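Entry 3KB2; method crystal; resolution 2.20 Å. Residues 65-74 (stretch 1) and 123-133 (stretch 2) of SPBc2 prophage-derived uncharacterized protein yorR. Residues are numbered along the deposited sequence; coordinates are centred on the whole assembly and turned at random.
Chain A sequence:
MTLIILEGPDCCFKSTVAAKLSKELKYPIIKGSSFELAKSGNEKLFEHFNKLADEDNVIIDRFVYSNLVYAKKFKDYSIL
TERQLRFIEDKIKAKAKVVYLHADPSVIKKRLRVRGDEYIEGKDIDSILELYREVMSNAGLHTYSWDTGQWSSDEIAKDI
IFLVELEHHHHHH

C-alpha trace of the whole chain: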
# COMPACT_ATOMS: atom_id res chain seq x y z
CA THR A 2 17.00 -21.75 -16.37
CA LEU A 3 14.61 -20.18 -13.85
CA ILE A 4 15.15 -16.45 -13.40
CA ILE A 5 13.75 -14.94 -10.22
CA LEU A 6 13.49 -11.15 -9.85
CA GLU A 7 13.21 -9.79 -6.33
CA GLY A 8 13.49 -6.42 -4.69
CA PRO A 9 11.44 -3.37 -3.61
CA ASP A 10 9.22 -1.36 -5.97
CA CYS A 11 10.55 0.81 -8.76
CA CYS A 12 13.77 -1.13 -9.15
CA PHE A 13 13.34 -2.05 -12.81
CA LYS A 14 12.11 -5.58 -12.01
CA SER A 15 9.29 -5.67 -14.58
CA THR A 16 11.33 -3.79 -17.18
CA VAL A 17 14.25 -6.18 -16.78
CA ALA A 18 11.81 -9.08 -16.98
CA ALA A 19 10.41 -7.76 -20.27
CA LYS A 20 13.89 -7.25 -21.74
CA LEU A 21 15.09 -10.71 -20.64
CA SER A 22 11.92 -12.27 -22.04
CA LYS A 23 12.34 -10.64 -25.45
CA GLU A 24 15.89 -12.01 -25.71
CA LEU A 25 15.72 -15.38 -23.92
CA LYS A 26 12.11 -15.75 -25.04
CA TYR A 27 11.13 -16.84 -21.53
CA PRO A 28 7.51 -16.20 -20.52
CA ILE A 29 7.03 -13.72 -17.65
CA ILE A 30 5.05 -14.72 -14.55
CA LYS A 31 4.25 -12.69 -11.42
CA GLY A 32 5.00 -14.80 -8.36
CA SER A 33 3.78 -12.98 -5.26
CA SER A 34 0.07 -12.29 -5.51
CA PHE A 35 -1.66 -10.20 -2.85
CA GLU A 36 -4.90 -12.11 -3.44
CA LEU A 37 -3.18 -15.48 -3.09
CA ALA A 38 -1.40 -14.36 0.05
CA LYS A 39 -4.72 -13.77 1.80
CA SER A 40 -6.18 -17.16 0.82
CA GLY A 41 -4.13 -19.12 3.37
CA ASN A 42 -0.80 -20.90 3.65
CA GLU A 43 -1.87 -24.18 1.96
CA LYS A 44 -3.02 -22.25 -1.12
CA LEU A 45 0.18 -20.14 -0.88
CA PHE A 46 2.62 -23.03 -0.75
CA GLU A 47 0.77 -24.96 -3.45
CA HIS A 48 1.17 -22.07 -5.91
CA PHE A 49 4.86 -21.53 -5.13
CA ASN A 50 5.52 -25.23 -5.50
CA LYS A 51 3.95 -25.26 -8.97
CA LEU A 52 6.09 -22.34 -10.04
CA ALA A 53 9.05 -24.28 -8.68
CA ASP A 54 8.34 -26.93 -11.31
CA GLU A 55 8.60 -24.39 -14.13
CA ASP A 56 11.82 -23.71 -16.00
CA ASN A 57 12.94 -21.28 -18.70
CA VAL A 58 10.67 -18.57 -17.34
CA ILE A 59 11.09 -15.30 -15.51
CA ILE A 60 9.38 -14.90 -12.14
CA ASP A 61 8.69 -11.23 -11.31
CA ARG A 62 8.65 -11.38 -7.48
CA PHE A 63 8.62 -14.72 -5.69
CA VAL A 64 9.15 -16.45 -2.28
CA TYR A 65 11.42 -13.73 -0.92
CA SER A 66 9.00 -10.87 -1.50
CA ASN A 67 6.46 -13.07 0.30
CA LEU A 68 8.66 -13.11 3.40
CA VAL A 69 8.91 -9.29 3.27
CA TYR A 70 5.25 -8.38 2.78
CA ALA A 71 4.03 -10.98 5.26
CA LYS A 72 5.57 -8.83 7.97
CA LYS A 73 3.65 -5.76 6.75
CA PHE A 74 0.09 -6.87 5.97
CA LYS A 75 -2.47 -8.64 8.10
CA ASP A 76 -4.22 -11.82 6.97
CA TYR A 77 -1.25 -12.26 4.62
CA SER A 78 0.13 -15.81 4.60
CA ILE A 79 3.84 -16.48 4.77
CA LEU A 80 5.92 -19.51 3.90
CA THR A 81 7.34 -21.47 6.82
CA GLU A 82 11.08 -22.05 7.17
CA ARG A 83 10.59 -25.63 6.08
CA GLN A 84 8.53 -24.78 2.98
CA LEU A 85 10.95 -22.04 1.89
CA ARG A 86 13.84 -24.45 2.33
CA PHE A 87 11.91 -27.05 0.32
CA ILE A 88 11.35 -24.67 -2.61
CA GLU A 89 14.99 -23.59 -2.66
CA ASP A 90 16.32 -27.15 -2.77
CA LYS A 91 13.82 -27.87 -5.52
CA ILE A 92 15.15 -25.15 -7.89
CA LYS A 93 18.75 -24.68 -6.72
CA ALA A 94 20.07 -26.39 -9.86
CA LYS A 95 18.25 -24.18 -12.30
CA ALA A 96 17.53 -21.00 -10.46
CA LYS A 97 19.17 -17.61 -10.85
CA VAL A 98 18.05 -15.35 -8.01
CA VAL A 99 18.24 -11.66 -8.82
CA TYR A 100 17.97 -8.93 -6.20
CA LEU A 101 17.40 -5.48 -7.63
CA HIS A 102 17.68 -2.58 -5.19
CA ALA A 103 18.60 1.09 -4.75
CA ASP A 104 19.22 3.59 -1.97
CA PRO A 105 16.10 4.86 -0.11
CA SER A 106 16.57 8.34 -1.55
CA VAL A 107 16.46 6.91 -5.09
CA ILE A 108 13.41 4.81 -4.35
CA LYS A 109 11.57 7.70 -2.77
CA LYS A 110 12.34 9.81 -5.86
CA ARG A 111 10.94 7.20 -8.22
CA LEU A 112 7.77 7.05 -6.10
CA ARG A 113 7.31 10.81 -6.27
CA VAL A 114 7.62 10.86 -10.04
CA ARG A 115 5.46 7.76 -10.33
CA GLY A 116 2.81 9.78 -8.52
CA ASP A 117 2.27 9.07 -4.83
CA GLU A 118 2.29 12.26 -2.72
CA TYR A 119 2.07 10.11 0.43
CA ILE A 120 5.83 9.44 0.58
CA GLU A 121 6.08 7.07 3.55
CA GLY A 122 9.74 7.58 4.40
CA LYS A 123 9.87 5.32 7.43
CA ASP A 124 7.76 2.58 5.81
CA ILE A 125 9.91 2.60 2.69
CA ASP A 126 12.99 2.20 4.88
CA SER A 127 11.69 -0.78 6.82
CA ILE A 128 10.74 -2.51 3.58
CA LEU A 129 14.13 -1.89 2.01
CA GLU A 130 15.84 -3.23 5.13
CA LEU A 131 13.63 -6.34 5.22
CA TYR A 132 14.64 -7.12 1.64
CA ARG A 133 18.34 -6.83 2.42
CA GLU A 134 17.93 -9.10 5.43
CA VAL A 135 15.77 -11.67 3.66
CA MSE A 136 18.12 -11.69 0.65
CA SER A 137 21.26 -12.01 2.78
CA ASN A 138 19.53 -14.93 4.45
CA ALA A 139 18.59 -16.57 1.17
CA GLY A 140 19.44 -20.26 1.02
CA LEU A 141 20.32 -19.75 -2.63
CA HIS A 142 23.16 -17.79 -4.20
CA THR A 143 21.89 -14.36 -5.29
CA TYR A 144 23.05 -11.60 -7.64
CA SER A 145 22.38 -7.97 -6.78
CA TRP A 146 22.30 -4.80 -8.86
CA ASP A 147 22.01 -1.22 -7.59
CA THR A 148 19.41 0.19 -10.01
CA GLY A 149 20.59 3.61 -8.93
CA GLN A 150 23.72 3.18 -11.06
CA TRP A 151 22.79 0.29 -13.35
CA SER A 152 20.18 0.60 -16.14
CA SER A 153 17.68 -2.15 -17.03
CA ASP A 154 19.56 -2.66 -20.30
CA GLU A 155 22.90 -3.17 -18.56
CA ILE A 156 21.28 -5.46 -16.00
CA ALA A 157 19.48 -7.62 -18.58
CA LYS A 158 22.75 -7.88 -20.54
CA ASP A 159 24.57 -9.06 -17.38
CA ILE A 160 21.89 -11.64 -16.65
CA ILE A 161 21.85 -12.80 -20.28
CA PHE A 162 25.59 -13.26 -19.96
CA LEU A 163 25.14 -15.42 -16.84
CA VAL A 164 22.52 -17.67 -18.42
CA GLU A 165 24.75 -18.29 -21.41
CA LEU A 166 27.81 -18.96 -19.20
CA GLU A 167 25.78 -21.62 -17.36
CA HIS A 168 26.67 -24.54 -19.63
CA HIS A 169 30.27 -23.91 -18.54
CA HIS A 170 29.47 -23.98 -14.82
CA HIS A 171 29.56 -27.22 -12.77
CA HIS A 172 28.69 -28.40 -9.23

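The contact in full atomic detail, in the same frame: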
# COMPACT_ATOMS: atom_id res chain seq x y z
N TYR A 65 10.79 -14.70 -1.80
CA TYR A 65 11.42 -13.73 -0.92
C TYR A 65 10.55 -12.52 -0.67
O TYR A 65 10.44 -12.07 0.47
CB TYR A 65 12.80 -13.36 -1.46
CG TYR A 65 13.67 -14.59 -1.55
CD1 TYR A 65 14.01 -15.33 -0.40
CD2 TYR A 65 14.09 -15.09 -2.79
CE1 TYR A 65 14.72 -16.52 -0.49
CE2 TYR A 65 14.79 -16.27 -2.89
CZ TYR A 65 15.10 -16.98 -1.74
OH TYR A 65 15.80 -18.17 -1.88
N SER A 66 9.89 -12.00 -1.70
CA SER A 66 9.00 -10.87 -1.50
C SER A 66 7.88 -11.31 -0.54
O SER A 66 7.37 -10.50 0.22
CB SER A 66 8.37 -10.42 -2.81
OG SER A 66 9.35 -10.01 -3.73
N ASN A 67 7.50 -12.59 -0.59
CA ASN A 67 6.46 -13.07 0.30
C ASN A 67 6.88 -12.88 1.75
O ASN A 67 6.10 -12.40 2.57
CB ASN A 67 6.14 -14.54 0.06
CG ASN A 67 5.17 -15.08 1.08
OD1 ASN A 67 3.99 -14.74 1.08
ND2 ASN A 67 5.66 -15.93 1.96
N LEU A 68 8.12 -13.26 2.06
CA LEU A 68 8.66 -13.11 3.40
C LEU A 68 8.67 -11.66 3.89
O LEU A 68 8.49 -11.40 5.08
CB LEU A 68 10.09 -13.67 3.44
CG LEU A 68 10.20 -15.16 3.79
CD1 LEU A 68 9.15 -15.98 3.06
CD2 LEU A 68 11.61 -15.64 3.44
N VAL A 69 8.87 -10.73 2.96
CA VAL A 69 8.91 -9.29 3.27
C VAL A 69 7.52 -8.75 3.59
O VAL A 69 7.27 -8.23 4.69
CB VAL A 69 9.51 -8.49 2.07
CG1 VAL A 69 9.32 -6.98 2.25
CG2 VAL A 69 10.99 -8.82 1.92
N TYR A 70 6.61 -8.89 2.63
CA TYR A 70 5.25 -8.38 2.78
C TYR A 70 4.37 -9.07 3.80
O TYR A 70 3.32 -8.54 4.18
CB TYR A 70 4.57 -8.35 1.40
CG TYR A 70 5.22 -7.37 0.46
CD1 TYR A 70 5.25 -6.00 0.77
CD2 TYR A 70 5.84 -7.79 -0.72
CE1 TYR A 70 5.90 -5.09 -0.07
CE2 TYR A 70 6.49 -6.88 -1.56
CZ TYR A 70 6.51 -5.53 -1.23
OH TYR A 70 7.17 -4.63 -2.04
N ALA A 71 4.79 -10.24 4.26
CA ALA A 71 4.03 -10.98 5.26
C ALA A 71 4.22 -10.30 6.62
O ALA A 71 3.41 -10.47 7.53
CB ALA A 71 4.49 -12.42 5.32
N LYS A 72 5.29 -9.53 6.74
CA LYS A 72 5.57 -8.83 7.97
C LYS A 72 4.95 -7.43 7.95
O LYS A 72 5.09 -6.67 8.91
CB LYS A 72 7.09 -8.72 8.18
CG LYS A 72 7.83 -10.04 8.17
CD LYS A 72 7.38 -10.94 9.30
CE LYS A 72 8.11 -12.28 9.25
NZ LYS A 72 7.56 -13.25 10.24
N LYS A 73 4.26 -7.09 6.86
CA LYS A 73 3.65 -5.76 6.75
C LYS A 73 2.12 -5.74 6.66
O LYS A 73 1.49 -4.77 7.08
CB LYS A 73 4.21 -5.02 5.53
CG LYS A 73 5.23 -3.94 5.87
CD LYS A 73 6.46 -4.51 6.56
CE LYS A 73 7.44 -3.41 6.97
NZ LYS A 73 6.85 -2.40 7.89
N PHE A 74 1.54 -6.80 6.12
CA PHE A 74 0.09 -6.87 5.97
C PHE A 74 -0.54 -7.93 6.83
O PHE A 74 0.06 -8.98 7.09
CB PHE A 74 -0.28 -7.14 4.50
CG PHE A 74 0.16 -6.06 3.55
CD1 PHE A 74 -0.27 -4.76 3.73
CD2 PHE A 74 1.00 -6.36 2.49
CE1 PHE A 74 0.13 -3.75 2.86
CE2 PHE A 74 1.40 -5.36 1.61
CZ PHE A 74 0.97 -4.05 1.80
N LYS A 123 9.59 6.40 6.50
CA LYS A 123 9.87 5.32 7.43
C LYS A 123 9.44 3.94 6.93
O LYS A 123 10.17 2.96 7.09
CB LYS A 123 9.21 5.61 8.78
CG LYS A 123 10.06 6.45 9.72
CD LYS A 123 9.56 6.33 11.14
CE LYS A 123 10.66 6.65 12.15
NZ LYS A 123 10.31 6.22 13.54
N ASP A 124 8.26 3.86 6.32
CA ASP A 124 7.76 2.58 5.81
C ASP A 124 8.68 2.07 4.71
O ASP A 124 9.06 0.90 4.71
CB ASP A 124 6.35 2.72 5.23
CG ASP A 124 5.70 1.36 4.98
OD1 ASP A 124 4.71 1.28 4.23
OD2 ASP A 124 6.19 0.36 5.56
N ILE A 125 9.03 2.96 3.79
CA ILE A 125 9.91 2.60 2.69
C ILE A 125 11.24 2.07 3.21
O ILE A 125 11.81 1.14 2.63
CB ILE A 125 10.19 3.81 1.77
CG1 ILE A 125 8.88 4.28 1.12
CG2 ILE A 125 11.22 3.44 0.72
CD1 ILE A 125 8.14 3.19 0.37
N ASP A 126 11.73 2.65 4.30
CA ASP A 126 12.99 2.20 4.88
C ASP A 126 12.91 0.80 5.44
O ASP A 126 13.80 -0.01 5.21
CB ASP A 126 13.44 3.14 6.00
CG ASP A 126 13.84 4.49 5.48
OD1 ASP A 126 14.78 4.54 4.66
OD2 ASP A 126 13.22 5.48 5.90
N SER A 127 11.86 0.53 6.21
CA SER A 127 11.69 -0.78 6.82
C SER A 127 11.54 -1.87 5.77
O SER A 127 11.98 -3.01 5.96
CB SER A 127 10.46 -0.78 7.73
OG SER A 127 9.27 -0.66 6.98
N ILE A 128 10.92 -1.54 4.65
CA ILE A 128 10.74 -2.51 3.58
C ILE A 128 12.06 -2.80 2.90
O ILE A 128 12.38 -3.95 2.61
CB ILE A 128 9.73 -2.00 2.54
CG1 ILE A 128 8.33 -2.00 3.15
CG2 ILE A 128 9.75 -2.88 1.30
CD1 ILE A 128 7.27 -1.49 2.21
N LEU A 129 12.83 -1.74 2.64
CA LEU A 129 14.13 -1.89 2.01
C LEU A 129 15.05 -2.74 2.87
O LEU A 129 15.77 -3.60 2.37
CB LEU A 129 14.77 -0.51 1.78
CG LEU A 129 14.12 0.41 0.76
CD1 LEU A 129 14.94 1.69 0.62
CD2 LEU A 129 14.02 -0.28 -0.58
N GLU A 130 15.01 -2.49 4.18
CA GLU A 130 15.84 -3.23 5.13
C GLU A 130 15.44 -4.69 5.20
O GLU A 130 16.31 -5.56 5.29
CB GLU A 130 15.73 -2.63 6.53
CG GLU A 130 16.99 -1.93 7.01
CD GLU A 130 18.22 -2.81 6.93
OE1 GLU A 130 18.18 -3.97 7.42
OE2 GLU A 130 19.25 -2.34 6.38
N LEU A 131 14.14 -4.96 5.18
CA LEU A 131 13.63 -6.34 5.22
C LEU A 131 14.17 -7.12 4.03
O LEU A 131 14.61 -8.25 4.18
CB LEU A 131 12.10 -6.34 5.19
CG LEU A 131 11.38 -6.32 6.54
CD1 LEU A 131 9.89 -6.04 6.38
CD2 LEU A 131 11.59 -7.68 7.20
N TYR A 132 14.15 -6.49 2.85
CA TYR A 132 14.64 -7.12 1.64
C TYR A 132 16.12 -7.46 1.79
O TYR A 132 16.54 -8.57 1.48
CB TYR A 132 14.44 -6.21 0.42
CG TYR A 132 13.16 -6.48 -0.36
CD1 TYR A 132 12.07 -5.61 -0.31
CD2 TYR A 132 13.04 -7.64 -1.13
CE1 TYR A 132 10.88 -5.89 -1.01
CE2 TYR A 132 11.86 -7.93 -1.82
CZ TYR A 132 10.80 -7.06 -1.76
OH TYR A 132 9.66 -7.38 -2.45
N ARG A 133 16.92 -6.52 2.26
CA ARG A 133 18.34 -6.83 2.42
C ARG A 133 18.52 -8.03 3.32
O ARG A 133 19.25 -8.95 2.98
CB ARG A 133 19.10 -5.63 2.99
CG ARG A 133 19.23 -4.50 2.00
CD ARG A 133 20.54 -3.77 2.18
NE ARG A 133 20.64 -3.14 3.48
CZ ARG A 133 21.66 -2.38 3.86
NH1 ARG A 133 22.68 -2.16 3.03
NH2 ARG A 133 21.67 -1.82 5.07
O HOH W 1 8.13 -5.42 -4.37

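What lies at the centre of the contact? V69 does, on a helix that passes the helix containing 123-133 at 137° between their N-to-C directions, with the axes 9.4 Å apart at their closest. V69 CA and L131 CA are 5.9 Å apart, and the CA-to-CB bond of V69 points toward the other stretch. With chi1 at 169° (t), both methyl groups reach partners there. V69 CG1 sits 4.2 Å from I128 CG2, 4.1 Å from L131 CB and 3.8 Å from Y132 CE1, so it fits among I128, L131 and Y132 of the other helix. V69 CG2 lies over the face of the Y132 ring, 3.8 Å from the ring centroid and only 6° off the ring normal, which is the geometry of a CH-pi contact.

How does Y132 meet so much of stretch 1 when its CA-to-CB bond points sideways? The length of the side chain supplies the answer: the ring runs past V69 and its end comes nearer to stretch 1. Its chi1 of -95° falls between wells, and with chi2 at 107° the ring turns one face to V69 CG2 while its hydroxyl arrives beside S66. Y132 OH and S66 OG are 2.9 Å apart and hydrogen bonded. S66, in the m rotamer, is also hydrogen bonded elsewhere in the structure, so S66 OG has a partner besides Y132.

What does Y70 add beside Y132? Its CA-to-CB bond is sideways too, yet chi1 of -66° (m) and chi2 of -61° carry the end of the ring nearer to stretch 2. There Y70 CE2 comes within 3.3 Å of Y132 OH, and Y70 CE1 lies 4.5 Å from I128 CD1; both partners approach the ring obliquely. I128 reaches this position with chi1 at -71° (m) and chi2 at 179° (t), an extended form that carries CD1 out to the tyrosine. The two hydroxyls are linked through a water, whose oxygen is 2.6 Å from Y70 OH, from which it accepts a hydrogen bond, and 3.1 Å from Y132 OH.

Why is K73 folded rather than stretched out? Its chi1 of -103° lies between wells, and chi2 and chi4 are both p, with chi3 at -177° (t) between them. The bends bring the ammonium group to polar atoms of the other helix: K73 NZ donates a hydrogen bond to S127 OG at 3.1 Å and makes a long salt bridge at 3.7 Å from K73 NZ to D124 OD2. S127, with chi1 at 68° (p), can serve both roles, since S127 OG donates back to D124 O at 2.8 Å while accepting from the lysine. The lysine's carbons are useful as well: K73 CE packs 3.6 Å from L131 CD1 and 4.2 Å from I128 CG1, so the aliphatic chain covers leucine and isoleucine while the charge reaches polar partners.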